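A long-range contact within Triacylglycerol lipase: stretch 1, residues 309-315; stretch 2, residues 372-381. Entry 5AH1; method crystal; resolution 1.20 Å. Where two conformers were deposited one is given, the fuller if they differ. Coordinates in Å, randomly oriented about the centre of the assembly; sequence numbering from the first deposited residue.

Stretch 1 309-315: STEGAQE
Stretch 2, residues 372-381: DLPIIDKKWF

After Ser309, stretch 1 is helical from Thr310 to Glu315 and continues beyond it, with phi/psi near -60/-45; Ser309 (chi1 p) caps its start, OG accepting from Gly312 N at 3.1 Å. Stretch 2 passes this first turn as a loop, extended from Leu373 to Ile376, registered by Glu311 and Leu373, whose CA atoms lie 6.1 Å apart. No direct hydrogen bond crosses the contact, so packing and two waters join the stretches.

Asp372 (phi/psi 71/10) turns its carbonyl to both waters. Water 1 donates to Asp372 O (2.8 Å) and to Glu311 OE2 (2.6 Å); water 2 accepts from Gln314 NE2 (2.9 Å) and donates weakly to Asp372 O (3.0 Å). Leu373 (-131/148; chi1 m, chi2 t) points CA-to-CB sideways, yet its CD2 lies 3.8 Å from CD of Glu311, which is extended (t, t). Pro374 (-54/139, C-gamma exo) points toward the helix: its CG lies 3.9 Å from Thr310 OG1 and 3.8 Å from OE1 of Gln314 (t, t). Ile375 (-80/122) points away, and Ile376 (-107/117; m, m) returns, CD1 4.2 Å from CG2 of Thr310 (chi1 p). Beyond it, Asp377, just before the 3-10 segment 378-380, salt-bridges through OD1 to NZ of Lys379 within it at 2.8 Å. That segment delivers Trp380 (-86/-11; chi1 m, chi2 75°), whose CZ3 meets Thr310 CG2 obliquely at 3.7 Å.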

ATOM      1  N   SER A 309       7.849  -9.716  -0.168  1.00  6.99           N
ATOM      2  CA  SER A 309       8.098 -11.034   0.405  1.00  6.83           C
ATOM      3  C   SER A 309       8.385 -10.898   1.895  1.00  6.88           C
ATOM      4  O   SER A 309       8.752  -9.816   2.371  1.00  7.07           O
ATOM      5  CB  SER A 309       9.281 -11.718  -0.285  1.00  6.76           C
ATOM      6  OG  SER A 309      10.529 -11.139   0.057  1.00  7.09           O
ATOM      7  N   THR A 310       8.248 -11.982   2.650  1.00  7.22           N
ATOM      8  CA  THR A 310       8.501 -11.882   4.084  1.00  6.66           C
ATOM      9  C   THR A 310       9.971 -11.558   4.364  1.00  7.18           C
ATOM     10  O   THR A 310      10.262 -10.760   5.255  1.00  7.65           O
ATOM     11  CB  THR A 310       8.027 -13.133   4.833  1.00  8.09           C
ATOM     12  OG1 THR A 310       8.702 -14.294   4.345  1.00  8.74           O
ATOM     13  CG2 THR A 310       6.500 -13.300   4.671  1.00  8.67           C
ATOM     14  N   GLU A 311      10.898 -12.157   3.616  1.00  8.04           N
ATOM     15  CA  GLU A 311      12.303 -11.797   3.755  1.00  7.69           C
ATOM     16  C   GLU A 311      12.543 -10.296   3.499  1.00  6.35           C
ATOM     17  O   GLU A 311      13.302  -9.636   4.222  1.00  7.41           O
ATOM     18  CB  GLU A 311      13.132 -12.623   2.774  1.00  8.41           C
ATOM     19  CG  GLU A 311      14.646 -12.383   2.830  1.00  9.06           C
ATOM     20  CD  GLU A 311      15.397 -13.069   1.689  1.00 10.26           C
ATOM     21  OE1 GLU A 311      14.807 -13.196   0.591  1.00 10.14           O
ATOM     22  OE2 GLU A 311      16.565 -13.481   1.892  1.00 11.44           O
ATOM     23  N   GLY A 312      11.957  -9.775   2.428  1.00  7.20           N
ATOM     24  CA  GLY A 312      12.194  -8.399   2.042  1.00  7.13           C
ATOM     25  C   GLY A 312      11.543  -7.410   2.995  1.00  6.41           C
ATOM     26  O   GLY A 312      12.112  -6.360   3.283  1.00  7.74           O
ATOM     27  N   ALA A 313      10.362  -7.754   3.486  1.00  6.94           N
ATOM     28  CA  ALA A 313       9.666  -6.903   4.454  1.00  6.73           C
ATOM     29  C   ALA A 313      10.450  -6.898   5.772  1.00  6.98           C
ATOM     30  O   ALA A 313      10.586  -5.851   6.414  1.00  7.19           O
ATOM     31  CB  ALA A 313       8.261  -7.403   4.661  1.00  6.11           C
ATOM     32  N   GLN A 314      10.954  -8.060   6.184  1.00  7.27           N
ATOM     33  CA  GLN A 314      11.804  -8.132   7.356  1.00  7.23           C
ATOM     34  C   GLN A 314      13.006  -7.216   7.192  1.00  7.10           C
ATOM     35  O   GLN A 314      13.360  -6.468   8.105  1.00  7.62           O
ATOM     36  CB  GLN A 314      12.255  -9.570   7.580  1.00  8.06           C
ATOM     37  CG  GLN A 314      13.212  -9.756   8.736  1.00  8.60           C
ATOM     38  CD  GLN A 314      13.498 -11.224   8.974  1.00  9.67           C
ATOM     39  OE1 GLN A 314      12.990 -11.825   9.901  1.00 10.74           O
ATOM     40  NE2 GLN A 314      14.285 -11.817   8.090  1.00 10.55           N
ATOM     41  N   GLU A 315      13.640  -7.266   6.018  1.00  7.70           N
ATOM     42  CA  GLU A 315      14.783  -6.389   5.780  1.00  7.57           C
ATOM     43  C   GLU A 315      14.414  -4.898   5.920  1.00  6.78           C
ATOM     44  O   GLU A 315      15.151  -4.135   6.528  1.00  7.64           O
ATOM     45  CB  GLU A 315      15.410  -6.652   4.413  1.00  8.43           C
ATOM     46  CG  GLU A 315      16.691  -5.842   4.195  1.00 11.13           C
ATOM     47  CD  GLU A 315      17.339  -6.023   2.830  1.00 15.34           C
ATOM     48  OE1 GLU A 315      16.685  -6.531   1.913  1.00 17.40           O
ATOM     49  OE2 GLU A 315      18.503  -5.605   2.663  1.00 19.22           O
ATOM     50  N   ASP A 372      17.499 -19.085   7.364  1.00 16.90           N
ATOM     51  CA  ASP A 372      17.684 -17.719   6.867  1.00 18.00           C
ATOM     52  C   ASP A 372      16.411 -17.067   6.352  1.00 15.24           C
ATOM     53  O   ASP A 372      16.473 -15.981   5.774  1.00 17.49           O
ATOM     54  CB  ASP A 372      18.758 -17.649   5.776  1.00 22.93           C
ATOM     55  CG  ASP A 372      20.114 -18.129   6.252  1.00 27.14           C
ATOM     56  OD1 ASP A 372      20.492 -17.818   7.406  1.00 28.15           O
ATOM     57  OD2 ASP A 372      20.800 -18.822   5.464  1.00 29.30           O
ATOM     58  N   LEU A 373      15.263 -17.703   6.588  1.00 13.28           N
ATOM     59  CA  LEU A 373      13.985 -17.121   6.205  1.00 11.52           C
ATOM     60  C   LEU A 373      13.001 -17.179   7.377  1.00 10.72           C
ATOM     61  O   LEU A 373      13.050 -18.105   8.196  1.00 10.85           O
ATOM     62  CB  LEU A 373      13.378 -17.853   5.019  1.00 11.30           C
ATOM     63  CG  LEU A 373      14.149 -17.726   3.707  1.00 11.68           C
ATOM     64  CD1 LEU A 373      13.589 -18.671   2.672  1.00 13.25           C
ATOM     65  CD2 LEU A 373      14.095 -16.303   3.191  1.00 12.53           C
ATOM     66  N   PRO A 374      12.091 -16.195   7.472  1.00  9.88           N
ATOM     67  CA  PRO A 374      11.096 -16.217   8.550  1.00  9.82           C
ATOM     68  C   PRO A 374      10.321 -17.538   8.573  1.00  8.82           C
ATOM     69  O   PRO A 374       9.964 -18.060   7.521  1.00  9.11           O
ATOM     70  CB  PRO A 374      10.178 -15.044   8.183  1.00 10.02           C
ATOM     71  CG  PRO A 374      11.091 -14.104   7.479  1.00  9.99           C
ATOM     72  CD  PRO A 374      12.020 -14.955   6.682  1.00  9.60           C
ATOM     73  N   ILE A 375      10.061 -18.070   9.756  1.00  8.71           N
ATOM     74  CA  ILE A 375       9.311 -19.306   9.877  1.00  9.19           C
ATOM     75  C   ILE A 375       7.828 -19.001   9.733  1.00  9.80           C
ATOM     76  O   ILE A 375       7.280 -18.214  10.481  1.00 10.71           O
ATOM     77  CB  ILE A 375       9.642 -20.005  11.201  1.00 10.83           C
ATOM     78  CG1 ILE A 375      11.104 -20.475  11.171  1.00 13.26           C
ATOM     79  CG2 ILE A 375       8.725 -21.199  11.420  1.00 12.07           C
ATOM     80  CD1 ILE A 375      11.683 -20.835  12.518  1.00 14.73           C
ATOM     81  N   ILE A 376       7.187 -19.640   8.760  1.00  9.64           N
ATOM     82  CA  ILE A 376       5.778 -19.433   8.430  1.00  9.83           C
ATOM     83  C   ILE A 376       5.018 -20.657   8.916  1.00 10.09           C
ATOM     84  O   ILE A 376       5.287 -21.781   8.475  1.00 11.63           O
ATOM     85  CB  ILE A 376       5.559 -19.262   6.916  1.00  9.68           C
ATOM     86  CG1 ILE A 376       6.474 -18.169   6.341  1.00  8.61           C
ATOM     87  CG2 ILE A 376       4.098 -18.972   6.611  1.00  9.88           C
ATOM     88  CD1 ILE A 376       6.333 -16.810   6.990  1.00  8.98           C
ATOM     89  N   ASP A 377       4.111 -20.430   9.860  1.00 10.37           N
ATOM     90  CA  ASP A 377       3.307 -21.481  10.460  1.00 11.28           C
ATOM     91  C   ASP A 377       1.826 -21.130  10.349  1.00 10.92           C
ATOM     92  O   ASP A 377       1.449 -20.199   9.631  1.00 10.09           O
ATOM     93  CB  ASP A 377       3.722 -21.740  11.926  1.00 13.42           C
ATOM     94  CG  ASP A 377       3.459 -20.557  12.861  1.00 14.81           C
ATOM     95  OD1 ASP A 377       2.891 -19.530  12.445  1.00 15.01           O
ATOM     96  OD2 ASP A 377       3.820 -20.673  14.053  1.00 16.86           O
ATOM     97  N   LYS A 378       0.993 -21.896  11.048  1.00 11.46           N
ATOM     98  CA  LYS A 378      -0.449 -21.786  10.885  1.00 11.57           C
ATOM     99  C   LYS A 378      -1.007 -20.400  11.239  1.00 10.60           C
ATOM    100  O   LYS A 378      -2.061 -20.025  10.749  1.00 10.58           O
ATOM    101  CB  LYS A 378      -1.156 -22.866  11.700  1.00 13.64           C
ATOM    102  CG  LYS A 378      -1.032 -22.661  13.197  1.00 17.75           C
ATOM    103  CD  LYS A 378      -1.631 -23.798  14.000  1.00 21.14           C
ATOM    104  CE  LYS A 378      -1.387 -23.561  15.493  1.00 24.57           C
ATOM    105  NZ  LYS A 378      -1.903 -24.638  16.378  1.00 26.97           N
ATOM    106  N   LYS A 379      -0.299 -19.638  12.068  0.62 10.17           N
ATOM    107  CA  LYS A 379      -0.761 -18.297  12.416  0.62 10.65           C
ATOM    108  C   LYS A 379      -0.787 -17.404  11.171  0.62  8.79           C
ATOM    109  O   LYS A 379      -1.477 -16.387  11.148  0.62  9.38           O
ATOM    110  CB  LYS A 379       0.139 -17.661  13.474  0.62 14.10           C
ATOM    111  CG  LYS A 379       0.438 -18.516  14.703  0.62 17.64           C
ATOM    112  CD  LYS A 379       1.461 -17.874  15.676  0.62 19.64           C
ATOM    113  CE  LYS A 379       2.418 -16.812  15.062  0.62 20.11           C
ATOM    114  NZ  LYS A 379       3.474 -17.306  14.116  0.62 19.98           N
ATOM    115  N   TRP A 380      -0.043 -17.792  10.139  1.00  9.04           N
ATOM    116  CA  TRP A 380       0.037 -17.015   8.907  1.00  8.17           C
ATOM    117  C   TRP A 380      -1.085 -17.355   7.931  1.00  8.36           C
ATOM    118  O   TRP A 380      -1.255 -16.683   6.931  1.00  8.36           O
ATOM    119  CB  TRP A 380       1.385 -17.228   8.231  1.00  8.17           C
ATOM    120  CG  TRP A 380       2.498 -16.515   8.907  1.00  7.85           C
ATOM    121  CD1 TRP A 380       3.108 -16.850  10.080  1.00  7.66           C
ATOM    122  CD2 TRP A 380       3.160 -15.346   8.434  1.00  7.45           C
ATOM    123  NE1 TRP A 380       4.099 -15.964  10.363  1.00  7.94           N
ATOM    124  CE2 TRP A 380       4.146 -15.013   9.373  1.00  7.32           C
ATOM    125  CE3 TRP A 380       2.992 -14.526   7.313  1.00  7.27           C
ATOM    126  CZ2 TRP A 380       4.997 -13.919   9.206  1.00  8.10           C
ATOM    127  CZ3 TRP A 380       3.810 -13.435   7.162  1.00  7.45           C
ATOM    128  CH2 TRP A 380       4.792 -13.123   8.108  1.00  8.67           C
ATOM    129  N   PHE A 381      -1.836 -18.420   8.187  1.00  8.48           N
ATOM    130  CA  PHE A 381      -2.836 -18.851   7.224  1.00  8.48           C
ATOM    131  C   PHE A 381      -3.986 -17.851   6.952  1.00  8.54           C
ATOM    132  O   PHE A 381      -4.361 -17.651   5.795  1.00  8.97           O
ATOM    133  CB  PHE A 381      -3.433 -20.218   7.581  1.00  9.59           C
ATOM    134  CG  PHE A 381      -2.455 -21.376   7.549  1.00 10.06           C
ATOM    135  CD1 PHE A 381      -1.194 -21.302   6.967  1.00 10.42           C
ATOM    136  CD2 PHE A 381      -2.834 -22.578   8.117  1.00 10.57           C
ATOM    137  CE1 PHE A 381      -0.345 -22.414   6.974  1.00 10.93           C
ATOM    138  CE2 PHE A 381      -2.003 -23.668   8.128  1.00 12.40           C
ATOM    139  CZ  PHE A 381      -0.757 -23.583   7.560  1.00 11.45           C
TER
HETATM  140  O   HOH W   1      17.636 -13.989   4.249  1.00 17.95           O
HETATM  141  O   HOH W   2      15.195 -14.617   8.165  1.00 19.01           O